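Local structure of appr-1-p processing domain protein (Thermus aquaticus Y51MC23, 5M31) at residues E25-T30 with S120-P125. The protein is a compact single-domain member of the macro domain family, with a mixed beta sheet packed between helices. Residues are numbered along the deposited sequence; the frame is centred on the assembly and turned at random.
Sequences EALVNT and SIALPP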
ATOM      1  N   GLU A  25       6.225 -10.539   2.960  1.00 20.07           N
ATOM      2  CA  GLU A  25       4.995 -11.016   3.609  1.00 20.72           C
ATOM      3  C   GLU A  25       3.795 -10.200   3.192  1.00 19.48           C
ATOM      4  O   GLU A  25       2.697 -10.699   3.259  1.00 20.07           O
ATOM      5  CB  GLU A  25       5.110 -10.925   5.141  1.00 21.11           C
ATOM      6  CG  GLU A  25       6.095 -11.907   5.752  1.00 23.27           C
ATOM      7  CD  GLU A  25       6.137 -11.861   7.271  1.00 24.30           C
ATOM      8  OE1 GLU A  25       5.500 -11.041   7.894  1.00 23.40           O
ATOM      9  OE2 GLU A  25       6.840 -12.682   7.867  1.00 27.15           O
ATOM     10  N   ALA A  26       4.004  -8.915   2.854  1.00 18.90           N
ATOM     11  CA  ALA A  26       2.885  -8.004   2.634  1.00 17.62           C
ATOM     12  C   ALA A  26       3.216  -7.107   1.448  1.00 17.03           C
ATOM     13  O   ALA A  26       4.326  -6.620   1.369  1.00 17.26           O
ATOM     14  CB  ALA A  26       2.603  -7.168   3.875  1.00 17.43           C
ATOM     15  N   LEU A  27       2.227  -6.890   0.587  1.00 16.79           N
ATOM     16  CA  LEU A  27       2.310  -5.885  -0.469  1.00 15.98           C
ATOM     17  C   LEU A  27       1.323  -4.776  -0.200  1.00 15.49           C
ATOM     18  O   LEU A  27       0.181  -5.018   0.205  1.00 15.23           O
ATOM     19  CB  LEU A  27       1.982  -6.474  -1.826  1.00 16.81           C
ATOM     20  CG  LEU A  27       2.910  -7.577  -2.348  1.00 17.72           C
ATOM     21  CD1 LEU A  27       2.433  -7.990  -3.738  1.00 18.46           C
ATOM     22  CD2 LEU A  27       4.375  -7.177  -2.355  1.00 17.81           C
ATOM     23  N   VAL A  28       1.760  -3.580  -0.512  1.00 15.15           N
ATOM     24  CA  VAL A  28       0.839  -2.395  -0.520  1.00 15.14           C
ATOM     25  C   VAL A  28       0.335  -2.096  -1.925  1.00 15.90           C
ATOM     26  O   VAL A  28       1.127  -1.959  -2.869  1.00 16.40           O
ATOM     27  CB  VAL A  28       1.564  -1.153   0.053  1.00 15.44           C
ATOM     28  CG1 VAL A  28       0.650   0.054   0.003  1.00 16.07           C
ATOM     29  CG2 VAL A  28       2.038  -1.432   1.473  1.00 15.78           C
ATOM     30  N   ASN A  29      -0.974  -1.968  -2.018  1.00 15.82           N
ATOM     31  CA  ASN A  29      -1.710  -1.593  -3.227  1.00 16.25           C
ATOM     32  C   ASN A  29      -2.279  -0.208  -2.965  1.00 16.67           C
ATOM     33  O   ASN A  29      -2.857   0.018  -1.917  1.00 17.25           O
ATOM     34  CB  ASN A  29      -2.862  -2.558  -3.372  1.00 16.68           C
ATOM     35  CG  ASN A  29      -3.687  -2.304  -4.579  1.00 17.14           C
ATOM     36  OD1 ASN A  29      -3.215  -1.754  -5.544  1.00 18.05           O
ATOM     37  ND2 ASN A  29      -4.871  -2.856  -4.594  1.00 17.91           N
ATOM     38  N   THR A  30      -2.122   0.699  -3.903  1.00 16.91           N
ATOM     39  CA  THR A  30      -2.639   2.068  -3.732  1.00 17.38           C
ATOM     40  C   THR A  30      -4.042   2.128  -4.357  1.00 17.65           C
ATOM     41  O   THR A  30      -4.237   1.770  -5.544  1.00 17.83           O
ATOM     42  CB  THR A  30      -1.677   3.107  -4.330  1.00 18.84           C
ATOM     43  OG1 THR A  30      -1.219   2.660  -5.595  1.00 19.32           O
ATOM     44  CG2 THR A  30      -0.495   3.351  -3.401  1.00 20.19           C
ATOM     45  N   SER A 120       8.135  -8.194   6.752  1.00 20.79           N
ATOM     46  CA  SER A 120       8.640  -7.655   5.482  1.00 20.65           C
ATOM     47  C   SER A 120       7.482  -7.174   4.644  1.00 19.59           C
ATOM     48  O   SER A 120       6.415  -7.775   4.648  1.00 18.97           O
ATOM     49  CB  SER A 120       9.457  -8.703   4.716  1.00 21.68           C
ATOM     50  OG  SER A 120       8.683  -9.846   4.497  1.00 21.87           O
ATOM     51  N   ILE A 121       7.686  -6.043   3.964  1.00 19.13           N
ATOM     52  CA  ILE A 121       6.613  -5.379   3.226  1.00 18.39           C
ATOM     53  C   ILE A 121       7.229  -4.606   2.067  1.00 18.00           C
ATOM     54  O   ILE A 121       8.352  -4.106   2.162  1.00 19.01           O
ATOM     55  CB  ILE A 121       5.784  -4.441   4.146  1.00 17.91           C
ATOM     56  CG1 ILE A 121       4.516  -3.934   3.466  1.00 17.73           C
ATOM     57  CG2 ILE A 121       6.647  -3.344   4.721  1.00 18.24           C
ATOM     58  CD1 ILE A 121       3.450  -3.471   4.461  1.00 17.60           C
ATOM     59  N   ALA A 122       6.491  -4.539   0.963  1.00 17.53           N
ATOM     60  CA  ALA A 122       6.895  -3.768  -0.202  1.00 17.65           C
ATOM     61  C   ALA A 122       5.770  -2.827  -0.605  1.00 17.57           C
ATOM     62  O   ALA A 122       4.613  -3.202  -0.557  1.00 17.25           O
ATOM     63  CB  ALA A 122       7.238  -4.662  -1.395  1.00 18.32           C
ATOM     64  N   LEU A 123       6.199  -1.658  -1.057  1.00 17.54           N
ATOM     65  CA  LEU A 123       5.323  -0.556  -1.384  1.00 18.38           C
ATOM     66  C   LEU A 123       5.671   0.004  -2.754  1.00 18.25           C
ATOM     67  O   LEU A 123       6.840   0.059  -3.132  1.00 18.74           O
ATOM     68  CB  LEU A 123       5.622   0.623  -0.476  1.00 20.25           C
ATOM     69  CG  LEU A 123       5.344   0.923   0.890  1.00 24.50           C
ATOM     70  CD1 LEU A 123       6.187   0.001   1.740  1.00 25.36           C
ATOM     71  CD2 LEU A 123       5.660   2.409   1.093  1.00 24.22           C
ATOM     72  N   PRO A 124       4.656   0.503  -3.477  1.00 17.81           N
ATOM     73  CA  PRO A 124       4.903   1.392  -4.591  1.00 19.04           C
ATOM     74  C   PRO A 124       5.223   2.801  -4.104  1.00 19.54           C
ATOM     75  O   PRO A 124       5.105   3.081  -2.951  1.00 18.52           O
ATOM     76  CB  PRO A 124       3.558   1.359  -5.351  1.00 18.90           C
ATOM     77  CG  PRO A 124       2.550   1.147  -4.310  1.00 18.09           C
ATOM     78  CD  PRO A 124       3.222   0.430  -3.159  1.00 17.75           C
ATOM     79  N   PRO A 125       5.441   3.742  -5.038  1.00 21.48           N
ATOM     80  CA  PRO A 125       5.842   5.070  -4.549  1.00 23.14           C
ATOM     81  C   PRO A 125       4.656   5.982  -4.110  1.00 23.50           C
ATOM     82  O   PRO A 125       4.748   7.202  -4.214  1.00 27.58           O
ATOM     83  CB  PRO A 125       6.630   5.652  -5.721  1.00 25.46           C
ATOM     84  CG  PRO A 125       6.289   4.826  -6.920  1.00 25.38           C
ATOM     85  CD  PRO A 125       5.812   3.495  -6.432  1.00 23.35           C
TER
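Ala26 to Val28 and Ile121 to Leu123 run side by side as parallel neighbours in the middle of the macro domain's mixed sheet, strand 26-31 being flanked on its other edge by strand 83-88. Two sound backbone bonds join them: Ala122 N gives its hydrogen to Ala26 O at 3.0 Å, and Val28 N reaches Ala122 O at 2.9 Å. The chain leaving 120-123 cannot continue the pattern, because Pro124 has no N-H to offer; instead its CD rests 3.2 Å from Val28 O, a buried carbonyl that finds no hydrogen-bond partner. The proline ring also lies against Val28 CB, crossing that side chain at about a right angle, and its CG meets Thr30 CG2. A glycerol molecule lies close to this ring.

On one face of this three-layer alpha/beta/alpha fold, Ile121 carries CG1 anti to its backbone N (chi1 -170°), which brings CD1 between Ala26 CB, at 3.8 Å, and Val28 CG2; alanine's lone methyl lets the isoleucine chain lie close, in a buried layer that Phe85 and Phe87 extend. On the other, Leu27 CD2 sits 3.9 Å from Ala122 CB, a methyl small enough for the leucine tip to reach over, while Phe45 of helix 40-48 packs on the leucine. At the entrance to the strands, Ser120 OG turns back between its own N and carbonyl carbon (chi1 57°) and accepts the hydrogen of Glu25 N at 3.0 Å, a second acceptor where the bonds from Glu25 N and Ala26 N to Ser120 O are weak. The Glu25 carboxylate reaches on to Arg119 N through OE1.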